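PDB 3L84: transketolase, which belongs to the thiamine diphosphate-dependent enzyme superfamily, joining two related cofactor-binding domains to a smaller C-terminal domain. Local coordinates for residues 4-9 with 42-47; 60-65 with 146-151; 537-542 with 620-625; 598-603 with 626-631. All coordinates share one frame; numbering follows the deposited sequence. Where two conformers were deposited one is given.

Contact 1: residues 4-9 with 42-47; sequences QILQEQ and LSYHLK. With GOL (glycerol), chain B.
Y44 and Q9 reach for each other tip to tip, with the phenol ring and the side-chain amide turned 80° apart. The hydroxyl is the donor: Y44 OH lies 2.7 Å from Q9 OE1, which sits at the ring edge near its plane. On the amide side the donor is tilted 22° from the carbonyl plane. Beyond CG the glutamine chain is extended, its CD anti to CA (chi2 -177°). In the conformer described, L6 comes in obliquely, with CD1 3.6 Å from Y44 CE2, and I5 CG2 touches the phenol oxygen. A glycerol, probably from the crystallisation liquor, lays its C1 over the centre of one ring face. Its O1 takes a hydrogen bond of 2.9 Å from Q9 NE2 and gives one of 2.7 Å to S43 OG. The contact thus joins the start of helix 3-24 to the turn that follows helix 30-42, and R289 of helix 284-291 adds a hydrogen bond to Y44 OH. In this crystal both ends of the Q9 amide are used, oxygen as acceptor and nitrogen as donor to the glycerol, which favours this flip, while the nearby arginine may polarise the phenol toward giving its proton to Q9.

Contact 2: residues 60-65 with 146-151; sequences RLVFSG and IYCLCG
L149 reaches two neighbours on the adjacent strand, L61 and F63, and shows how a parallel strand pair is sealed. From CB, on the sheet face it shares with L61, Y147 and F63, CG turns anti to the carbonyl carbon (chi1 -78°) and, in the conformer given, one of two modelled, parts into two methyls. CD1 meets L61 CD1 at 4.1 Å. CD2 stands over one face of the F63 ring, 4.2 Å from its centroid and offset toward the rim, a CH-pi contact with the two side chains side by side and pointing the same way. The same L61 methyl packs 4.0 Å from Y147 CB, and helix 30-42 covers this face through L39 and L42. On the other face, V62 CG1 and S64 CB lie against C148 SG, S64 CB at 4.0 Å, beneath helix 118-137.

The backbones run parallel in register, R60 beside I146 through F63 beside L149. Y147 gives and takes: its N bonds to R60 O at 2.9 Å and its O receives V62 N at 2.8 Å. L149 repeats the pattern with V62 O and S64 N. Strand 60-63 thereby forms one border, within this chain, of the five-stranded parallel sheet of an alpha/beta domain. G151 is the N-cap of the next helix and opens the GDG sequence known from thiamine diphosphate enzymes; D154 there accepts from G151 N and bonds S64 OG. L149 O is gripped twice, by S64 N and by a water 3.0 Å away that also accepts from G65 N, so the buried carbonyl keeps its partners where the ladder ends.

Contact 3: residues 537-542 with 620-625; sequences VWLCLE and FSVSKL
The backbones of L539 and V622 approach to 6.3 Å between CA atoms, where the first turn of helix 537-549 meets the start of helix 622-629. F620 and S621 are still in the loop that leads into the second helix, and S621 is its N-cap: its OG accepts from K624 N at 3.1 Å in a fairly straight bond, 161° at the hydrogen. L539 is driven into this start. With CG anti to the backbone N (chi1 169°), the two methyls of L539 divide the work. CD1 presses on the backbone itself, 3.4 Å from S621 C and close to V622 N, while CD2 meets the edge of the F620 ring, 3.8 Å from F620 CD1, the two side chains crossing at about a right angle. Both helices belong to the C-terminal domain, where they pack together on a mixed sheet; V584 of its strand 580-584 lies against L539, C540, F620 and L625 alike. Deeper toward that sheet, L625 CD2 lies 3.9 Å from L539 CG and reaches on to C540 SG. V622 works the other flank, its CG2 3.6 Å from E542 CB and 4.0 Å from L539 CD1. The glutamate touches through that CB; its chain bends at chi2 (-83°), which turns CD aside, and the carboxylate leads away. Further along the first helix, S543 and E546 continue the seam against V622.

Contact 4: residues 598-603 with 626-631; sequences KVYGIE and VNFILS
F628 offers one ring face to Y600 and the opposite face to a water. Y600 CD1 stands 3.4 Å above the F628 plane, offset toward the rim, in a T-shaped (edge-to-face) pair whose centroids are 4.8 Å apart and whose planes meet at 60°. Seen from the tyrosine, F628 CD1 lies at the edge of its ring, in plane. Over the centre of the other F628 face sits the oxygen of water 2. Y600 projects with CG anti to the backbone N (chi1 -165°) and slides past F628 in the opposite direction, its hydroxyl going on to bond G619 O. Strand 598-600 is an outermost strand, within this chain, of the mixed sheet of the C-terminal domain, and helix 622-629 packs against it, with I582 of the neighbouring strand 580-584 also touching F628. K598, two residues before the tyrosine, runs extended past the phenylalanine, its CB and CD each 4.1 Å from F628 CE2. The ammonium ends on the same side of the ring as water 2, where NZ is 5.6 Å from the F628 centroid, at most a weak cation-pi attraction. Its firmer hold is through water: K598 NZ gives water 2 and water 3 a hydrogen bond each, both at 2.8 Å, and these pass one on to F628 O and I629 O respectively, which puts the charge near the carbonyl end of the helix, probably a favourable place for the helix dipole. Those carbonyls belong to the last turn, where S631, with positive phi (44°), is the C-prime residue of a Schellman motif and returns its N to F628 O.

From the N terminus, contact 1 closes a short, mainly helical loop by bringing the start of helix 3-24 to the turn after helix 30-42. Contact 2 opens after it and closes a longer loop, pairing two neighbouring strands; the two touch where L42 and L46 pack on Y147, so turn and sheet are joined. Much further along the chain, and on the other side of its centre, contacts 3 and 4 cross: 598-603 falls within the loop of contact 3, but its partner 626-631 follows 620-625. Together they fix helix 622-629 to helix 537-549 and to strand 598-600, touching through L625 and Y600. Centres of contacts 2 and 3 lie about 53 Å apart.

Contact 1: residues 4-9 with 42-47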
# COMPACT_ATOMS: atom_id res chain seq x y z
N GLN A 4 -19.20 -38.84 16.90
CA GLN A 4 -18.50 -39.04 18.14
C GLN A 4 -17.01 -38.77 17.99
O GLN A 4 -16.40 -38.02 18.78
CB GLN A 4 -18.77 -40.45 18.68
CG GLN A 4 -20.21 -40.65 19.12
CD GLN A 4 -21.21 -40.75 17.95
OE1 GLN A 4 -21.05 -41.58 17.04
NE2 GLN A 4 -22.24 -39.90 17.97
N ILE A 5 -16.40 -39.35 16.96
CA ILE A 5 -14.97 -39.14 16.75
C ILE A 5 -14.72 -37.70 16.34
O ILE A 5 -13.76 -37.08 16.80
CB ILE A 5 -14.31 -40.12 15.74
CG1 ILE A 5 -12.79 -39.89 15.65
CG2 ILE A 5 -14.84 -39.96 14.36
CD1 ILE A 5 -12.02 -40.20 16.92
N LEU A 6 -15.59 -37.11 15.50
CA LEU A 6 -15.37 -35.74 15.05
C LEU A 6 -15.44 -34.75 16.21
O LEU A 6 -14.66 -33.80 16.27
CB LEU A 6 -16.36 -35.33 13.96
CG LEU A 6 -15.95 -35.75 12.55
CD1 LEU A 6 -14.73 -34.94 12.09
CD2 LEU A 6 -15.66 -37.23 12.45
N GLN A 7 -16.37 -34.96 17.13
CA GLN A 7 -16.48 -34.09 18.28
C GLN A 7 -15.21 -34.16 19.15
O GLN A 7 -14.68 -33.13 19.57
CB GLN A 7 -17.67 -34.50 19.12
CG GLN A 7 -17.89 -33.61 20.30
CD GLN A 7 -19.09 -34.07 21.11
OE1 GLN A 7 -19.03 -34.13 22.35
NE2 GLN A 7 -20.18 -34.43 20.42
N GLU A 8 -14.71 -35.37 19.37
CA GLU A 8 -13.49 -35.51 20.14
C GLU A 8 -12.31 -34.85 19.43
O GLU A 8 -11.51 -34.15 20.05
CB GLU A 8 -13.19 -36.98 20.44
CG GLU A 8 -12.09 -37.11 21.52
CD GLU A 8 -11.55 -38.52 21.71
OE1 GLU A 8 -10.71 -38.93 20.88
OE2 GLU A 8 -11.93 -39.18 22.70
N GLN A 9 -12.20 -35.05 18.11
CA GLN A 9 -11.14 -34.42 17.32
C GLN A 9 -11.22 -32.91 17.40
O GLN A 9 -10.20 -32.23 17.61
CB GLN A 9 -11.19 -34.92 15.87
CG GLN A 9 -10.65 -36.32 15.71
CD GLN A 9 -10.66 -36.74 14.26
OE1 GLN A 9 -11.71 -37.08 13.71
NE2 GLN A 9 -9.51 -36.63 13.60
N LEU A 42 -12.40 -31.08 7.60
CA LEU A 42 -11.46 -30.85 6.50
C LEU A 42 -10.30 -31.83 6.55
O LEU A 42 -9.78 -32.21 5.50
CB LEU A 42 -10.96 -29.39 6.52
CG LEU A 42 -10.06 -28.98 5.37
CD1 LEU A 42 -10.69 -29.15 4.00
CD2 LEU A 42 -9.66 -27.52 5.56
N SER A 43 -9.86 -32.25 7.74
CA SER A 43 -8.76 -33.21 7.85
C SER A 43 -9.02 -34.52 7.08
O SER A 43 -8.07 -35.19 6.68
CB SER A 43 -8.42 -33.52 9.31
OG SER A 43 -9.39 -34.36 9.92
N TYR A 44 -10.28 -34.89 6.88
CA TYR A 44 -10.64 -36.10 6.13
C TYR A 44 -10.59 -35.89 4.63
O TYR A 44 -10.60 -36.86 3.89
CB TYR A 44 -12.05 -36.56 6.53
CG TYR A 44 -12.12 -37.14 7.91
CD1 TYR A 44 -12.04 -38.52 8.11
CD2 TYR A 44 -12.20 -36.32 9.03
CE1 TYR A 44 -12.07 -39.05 9.37
CE2 TYR A 44 -12.22 -36.86 10.31
CZ TYR A 44 -12.16 -38.23 10.47
OH TYR A 44 -12.20 -38.78 11.73
N HIS A 45 -10.60 -34.64 4.19
CA HIS A 45 -10.56 -34.32 2.77
C HIS A 45 -9.17 -33.93 2.27
O HIS A 45 -8.86 -34.15 1.10
CB HIS A 45 -11.52 -33.16 2.49
CG HIS A 45 -12.96 -33.52 2.67
ND1 HIS A 45 -13.76 -33.93 1.63
CD2 HIS A 45 -13.72 -33.56 3.78
CE1 HIS A 45 -14.97 -34.19 2.10
NE2 HIS A 45 -14.97 -34.00 3.40
N LEU A 46 -8.36 -33.34 3.13
CA LEU A 46 -7.07 -32.80 2.74
C LEU A 46 -6.13 -33.92 2.35
O LEU A 46 -5.97 -34.91 3.09
CB LEU A 46 -6.48 -32.02 3.92
CG LEU A 46 -5.32 -31.09 3.64
CD1 LEU A 46 -5.84 -29.89 2.85
CD2 LEU A 46 -4.64 -30.65 4.91
N LYS A 47 -5.52 -33.77 1.17
CA LYS A 47 -4.54 -34.72 0.68
C LYS A 47 -3.16 -34.10 0.87
O LYS A 47 -2.85 -33.02 0.33
CB LYS A 47 -4.83 -34.97 -0.79
CG LYS A 47 -3.96 -36.01 -1.45
CD LYS A 47 -4.11 -35.93 -2.96
CE LYS A 47 -3.48 -34.67 -3.52
NZ LYS A 47 -3.21 -34.79 -4.93
C1 GOL B . -8.51 -37.76 9.91
O1 GOL B . -8.53 -36.77 10.91
C2 GOL B . -7.25 -37.69 9.03
O2 GOL B . -6.07 -37.73 9.82
C3 GOL B . -7.22 -38.84 8.04
O3 GOL B . -8.44 -38.88 7.30

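Contact 2: residues 60-65 with 146-151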
# COMPACT_ATOMS: atom_id res chain seq x y z
N ARG A 60 -2.99 -27.51 -0.99
CA ARG A 60 -2.37 -26.36 -0.32
C ARG A 60 -3.41 -25.77 0.64
O ARG A 60 -4.47 -25.33 0.20
CB ARG A 60 -1.88 -25.28 -1.31
CG ARG A 60 -0.99 -25.71 -2.51
CD ARG A 60 0.27 -26.32 -2.03
NE ARG A 60 1.37 -26.34 -3.02
CZ ARG A 60 1.56 -27.26 -3.97
NH1 ARG A 60 0.66 -28.21 -4.17
NH2 ARG A 60 2.66 -27.26 -4.73
N LEU A 61 -3.11 -25.70 1.93
CA LEU A 61 -3.94 -25.14 2.95
C LEU A 61 -3.37 -23.80 3.36
O LEU A 61 -2.18 -23.72 3.67
CB LEU A 61 -3.99 -26.06 4.15
CG LEU A 61 -4.73 -25.62 5.40
CD1 LEU A 61 -6.18 -25.40 5.07
CD2 LEU A 61 -4.52 -26.66 6.54
N VAL A 62 -4.17 -22.75 3.33
CA VAL A 62 -3.76 -21.40 3.73
C VAL A 62 -4.70 -20.84 4.81
O VAL A 62 -5.91 -20.70 4.58
CB VAL A 62 -3.79 -20.43 2.55
CG1 VAL A 62 -3.37 -18.99 3.00
CG2 VAL A 62 -2.88 -20.91 1.39
N PHE A 63 -4.15 -20.48 5.95
CA PHE A 63 -4.88 -19.72 6.99
C PHE A 63 -4.66 -18.24 6.71
O PHE A 63 -3.64 -17.71 7.10
CB PHE A 63 -4.33 -20.04 8.39
CG PHE A 63 -4.86 -21.29 9.03
CD1 PHE A 63 -4.82 -22.51 8.39
CD2 PHE A 63 -5.31 -21.26 10.36
CE1 PHE A 63 -5.32 -23.68 9.03
CE2 PHE A 63 -5.77 -22.41 10.98
CZ PHE A 63 -5.77 -23.61 10.30
N SER A 64 -5.59 -17.55 6.07
CA SER A 64 -5.39 -16.14 5.80
C SER A 64 -5.37 -15.31 7.08
O SER A 64 -4.61 -14.35 7.19
CB SER A 64 -6.44 -15.63 4.82
OG SER A 64 -6.11 -14.30 4.41
N GLY A 65 -6.18 -15.71 8.05
CA GLY A 65 -6.16 -15.11 9.36
C GLY A 65 -5.04 -15.78 10.13
O GLY A 65 -5.27 -16.75 10.86
N ILE A 146 -6.85 -26.11 -3.40
CA ILE A 146 -6.32 -25.02 -2.58
C ILE A 146 -7.43 -24.61 -1.66
O ILE A 146 -8.52 -24.21 -2.13
CB ILE A 146 -5.86 -23.82 -3.41
CG1 ILE A 146 -4.74 -24.21 -4.41
CG2 ILE A 146 -5.39 -22.71 -2.47
CD1 ILE A 146 -5.11 -24.95 -5.67
N TYR A 147 -7.25 -24.83 -0.36
CA TYR A 147 -8.21 -24.48 0.69
C TYR A 147 -7.70 -23.27 1.44
O TYR A 147 -6.56 -23.24 1.90
CB TYR A 147 -8.37 -25.63 1.69
CG TYR A 147 -8.97 -26.89 1.12
CD1 TYR A 147 -10.34 -27.01 0.94
CD2 TYR A 147 -8.17 -27.98 0.78
CE1 TYR A 147 -10.89 -28.19 0.46
CE2 TYR A 147 -8.71 -29.14 0.27
CZ TYR A 147 -10.08 -29.25 0.09
OH TYR A 147 -10.70 -30.40 -0.41
N CYS A 148 -8.54 -22.25 1.57
CA CYS A 148 -8.17 -21.08 2.34
C CYS A 148 -9.20 -20.80 3.39
O CYS A 148 -10.40 -20.75 3.05
CB CYS A 148 -8.09 -19.88 1.40
SG CYS A 148 -7.65 -18.33 2.17
N LEU A 149 -8.78 -20.64 4.64
CA LEU A 149 -9.69 -20.19 5.70
C LEU A 149 -9.50 -18.71 5.90
O LEU A 149 -8.38 -18.24 6.04
CB LEU A 149 -9.40 -20.90 7.02
CG LEU A 149 -9.91 -22.33 7.23
CD1 LEU A 149 -9.49 -23.27 6.08
CD2 LEU A 149 -9.40 -22.83 8.60
N CYS A 150 -10.59 -17.96 5.88
CA CYS A 150 -10.53 -16.51 6.04
C CYS A 150 -11.63 -16.01 6.96
O CYS A 150 -12.52 -16.77 7.31
CB CYS A 150 -10.58 -15.82 4.66
SG CYS A 150 -12.22 -15.80 3.92
N GLY A 151 -11.52 -14.76 7.34
CA GLY A 151 -12.48 -14.11 8.20
C GLY A 151 -12.92 -12.77 7.69
O GLY A 151 -12.56 -12.34 6.58
O HOH W 1 -7.32 -18.28 8.88

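Contact 3: residues 537-542 with 620-625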
# COMPACT_ATOMS: atom_id res chain seq x y z
N VAL A 537 24.39 8.68 -12.88
CA VAL A 537 25.82 8.35 -13.00
C VAL A 537 26.50 9.19 -14.08
O VAL A 537 27.58 9.71 -13.90
CB VAL A 537 26.03 6.82 -13.23
CG1 VAL A 537 27.52 6.51 -13.53
CG2 VAL A 537 25.59 6.04 -12.02
N TRP A 538 25.84 9.34 -15.22
CA TRP A 538 26.43 10.10 -16.30
C TRP A 538 26.64 11.56 -15.90
O TRP A 538 27.67 12.16 -16.22
CB TRP A 538 25.50 9.99 -17.52
CG TRP A 538 26.14 10.48 -18.72
CD1 TRP A 538 25.84 11.62 -19.41
CD2 TRP A 538 27.22 9.84 -19.43
NE1 TRP A 538 26.66 11.73 -20.51
CE2 TRP A 538 27.52 10.66 -20.54
CE3 TRP A 538 27.97 8.67 -19.23
CZ2 TRP A 538 28.53 10.33 -21.45
CZ3 TRP A 538 28.96 8.33 -20.13
CH2 TRP A 538 29.24 9.16 -21.23
N LEU A 539 25.68 12.14 -15.17
CA LEU A 539 25.84 13.51 -14.67
C LEU A 539 27.12 13.61 -13.84
O LEU A 539 27.86 14.61 -13.92
CB LEU A 539 24.59 13.91 -13.84
CG LEU A 539 24.73 15.18 -13.04
CD1 LEU A 539 24.90 16.42 -13.90
CD2 LEU A 539 23.48 15.35 -12.16
N CYS A 540 27.36 12.61 -13.01
CA CYS A 540 28.57 12.60 -12.18
C CYS A 540 29.84 12.40 -13.00
O CYS A 540 30.84 13.04 -12.72
CB CYS A 540 28.48 11.55 -11.10
SG CYS A 540 27.25 11.96 -9.84
N LEU A 541 29.81 11.56 -14.03
CA LEU A 541 30.98 11.42 -14.89
C LEU A 541 31.31 12.77 -15.57
O LEU A 541 32.48 13.20 -15.62
CB LEU A 541 30.79 10.31 -15.94
CG LEU A 541 30.82 8.92 -15.37
CD1 LEU A 541 30.22 7.93 -16.41
CD2 LEU A 541 32.23 8.49 -14.94
N GLU A 542 30.29 13.42 -16.13
CA GLU A 542 30.47 14.70 -16.80
C GLU A 542 30.92 15.76 -15.82
O GLU A 542 31.78 16.59 -16.15
CB GLU A 542 29.18 15.14 -17.50
CG GLU A 542 28.72 14.18 -18.64
CD GLU A 542 29.42 14.42 -19.97
OE1 GLU A 542 29.08 15.40 -20.65
OE2 GLU A 542 30.28 13.59 -20.33
N PHE A 620 19.66 19.04 -11.72
CA PHE A 620 20.47 17.95 -12.32
C PHE A 620 21.09 18.39 -13.61
O PHE A 620 20.64 18.05 -14.69
CB PHE A 620 19.66 16.65 -12.41
CG PHE A 620 19.27 16.13 -11.05
CD1 PHE A 620 20.17 15.37 -10.32
CD2 PHE A 620 18.07 16.47 -10.47
CE1 PHE A 620 19.86 14.95 -9.04
CE2 PHE A 620 17.77 16.06 -9.19
CZ PHE A 620 18.67 15.31 -8.46
N SER A 621 22.11 19.24 -13.46
CA SER A 621 22.95 19.70 -14.57
C SER A 621 24.38 19.74 -14.09
O SER A 621 24.64 19.88 -12.89
CB SER A 621 22.55 21.10 -15.07
OG SER A 621 22.98 22.08 -14.13
N VAL A 622 25.31 19.66 -15.03
CA VAL A 622 26.72 19.72 -14.68
C VAL A 622 27.03 21.04 -13.96
O VAL A 622 27.72 21.08 -12.93
CB VAL A 622 27.61 19.53 -15.93
CG1 VAL A 622 29.11 19.86 -15.61
CG2 VAL A 622 27.45 18.12 -16.43
N SER A 623 26.58 22.17 -14.50
CA SER A 623 26.95 23.45 -13.92
C SER A 623 26.45 23.55 -12.47
O SER A 623 27.19 24.02 -11.60
CB SER A 623 26.38 24.61 -14.74
OG SER A 623 27.03 24.68 -16.01
N LYS A 624 25.22 23.11 -12.22
CA LYS A 624 24.67 23.24 -10.87
C LYS A 624 25.36 22.29 -9.89
O LYS A 624 25.61 22.63 -8.74
CB LYS A 624 23.17 23.04 -10.86
CG LYS A 624 22.43 24.18 -11.55
CD LYS A 624 20.95 23.96 -11.58
CE LYS A 624 20.14 25.13 -12.11
NZ LYS A 624 18.67 24.84 -12.12
N LEU A 625 25.63 21.05 -10.34
CA LEU A 625 26.27 20.11 -9.46
C LEU A 625 27.70 20.52 -9.15
O LEU A 625 28.13 20.47 -8.01
CB LEU A 625 26.21 18.68 -10.04
CG LEU A 625 26.92 17.63 -9.23
CD1 LEU A 625 26.39 17.53 -7.80
CD2 LEU A 625 26.79 16.25 -9.92

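Contact 4: residues 598-603 with 626-631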
# COMPACT_ATOMS: atom_id res chain seq x y z
N LYS A 598 27.93 14.74 1.72
CA LYS A 598 26.88 15.60 1.21
C LYS A 598 25.98 14.79 0.29
O LYS A 598 26.47 13.88 -0.37
CB LYS A 598 27.45 16.78 0.40
CG LYS A 598 28.35 17.73 1.18
CD LYS A 598 28.81 18.88 0.30
CE LYS A 598 29.67 19.80 1.10
NZ LYS A 598 30.07 20.96 0.20
N VAL A 599 24.70 15.14 0.21
CA VAL A 599 23.76 14.48 -0.65
C VAL A 599 23.02 15.52 -1.48
O VAL A 599 22.47 16.47 -0.92
CB VAL A 599 22.77 13.63 0.15
CG1 VAL A 599 21.68 13.03 -0.73
CG2 VAL A 599 23.51 12.54 0.93
N TYR A 600 23.05 15.33 -2.80
CA TYR A 600 22.44 16.16 -3.80
C TYR A 600 21.28 15.38 -4.39
O TYR A 600 21.45 14.57 -5.28
CB TYR A 600 23.46 16.51 -4.88
CG TYR A 600 23.11 17.65 -5.80
CD1 TYR A 600 23.34 18.95 -5.44
CD2 TYR A 600 22.55 17.41 -7.05
CE1 TYR A 600 23.06 19.99 -6.29
CE2 TYR A 600 22.27 18.45 -7.89
CZ TYR A 600 22.53 19.74 -7.50
OH TYR A 600 22.27 20.83 -8.31
N GLY A 601 20.10 15.63 -3.83
CA GLY A 601 18.90 14.88 -4.15
C GLY A 601 17.73 15.78 -4.40
O GLY A 601 17.89 16.95 -4.80
N ILE A 602 16.53 15.26 -4.13
CA ILE A 602 15.30 16.01 -4.26
C ILE A 602 14.57 15.92 -2.92
O ILE A 602 14.33 14.79 -2.45
CB ILE A 602 14.43 15.43 -5.39
CG1 ILE A 602 15.18 15.35 -6.70
CG2 ILE A 602 13.11 16.23 -5.52
CD1 ILE A 602 14.40 14.57 -7.77
N GLU A 603 14.16 17.03 -2.39
CA GLU A 603 13.52 17.07 -1.05
C GLU A 603 12.03 17.34 -1.13
O GLU A 603 11.34 17.24 -0.09
CB GLU A 603 14.21 18.10 -0.18
CG GLU A 603 15.63 17.71 0.15
CD GLU A 603 16.28 18.72 1.07
OE1 GLU A 603 16.29 18.48 2.30
OE2 GLU A 603 16.74 19.77 0.56
N VAL A 626 28.43 20.97 -10.15
CA VAL A 626 29.78 21.47 -9.90
C VAL A 626 29.79 22.66 -8.95
O VAL A 626 30.62 22.74 -8.06
CB VAL A 626 30.47 21.83 -11.21
CG1 VAL A 626 31.77 22.66 -10.98
CG2 VAL A 626 30.79 20.56 -12.02
N ASN A 627 28.85 23.59 -9.12
CA ASN A 627 28.73 24.72 -8.18
C ASN A 627 28.46 24.27 -6.75
O ASN A 627 29.05 24.81 -5.81
CB ASN A 627 27.71 25.73 -8.68
CG ASN A 627 28.24 26.57 -9.81
OD1 ASN A 627 29.46 26.63 -10.04
ND2 ASN A 627 27.34 27.20 -10.55
N PHE A 628 27.61 23.26 -6.58
CA PHE A 628 27.34 22.68 -5.28
C PHE A 628 28.61 22.05 -4.68
O PHE A 628 28.94 22.29 -3.50
CB PHE A 628 26.23 21.65 -5.44
CG PHE A 628 25.90 20.91 -4.18
CD1 PHE A 628 25.01 21.44 -3.24
CD2 PHE A 628 26.46 19.67 -3.92
CE1 PHE A 628 24.71 20.75 -2.08
CE2 PHE A 628 26.14 18.96 -2.78
CZ PHE A 628 25.27 19.50 -1.84
N ILE A 629 29.33 21.26 -5.47
CA ILE A 629 30.54 20.57 -4.99
C ILE A 629 31.61 21.59 -4.58
O ILE A 629 32.33 21.37 -3.61
CB ILE A 629 31.04 19.59 -6.05
CG1 ILE A 629 30.01 18.45 -6.20
CG2 ILE A 629 32.44 19.04 -5.70
CD1 ILE A 629 30.29 17.49 -7.32
N LEU A 630 31.70 22.70 -5.31
CA LEU A 630 32.69 23.76 -5.04
C LEU A 630 32.18 24.78 -4.04
O LEU A 630 32.83 25.81 -3.80
CB LEU A 630 33.12 24.42 -6.35
CG LEU A 630 33.85 23.47 -7.32
CD1 LEU A 630 34.30 24.15 -8.62
CD2 LEU A 630 35.09 22.78 -6.66
N SER A 631 31.06 24.45 -3.41
CA SER A 631 30.42 25.25 -2.35
C SER A 631 30.37 26.74 -2.70
O SER A 631 30.74 27.59 -1.89
CB SER A 631 31.05 24.98 -0.97
OG SER A 631 32.49 25.17 -0.95
O HOH W 2 28.07 22.49 -1.00
O HOH W 3 31.67 19.60 -1.64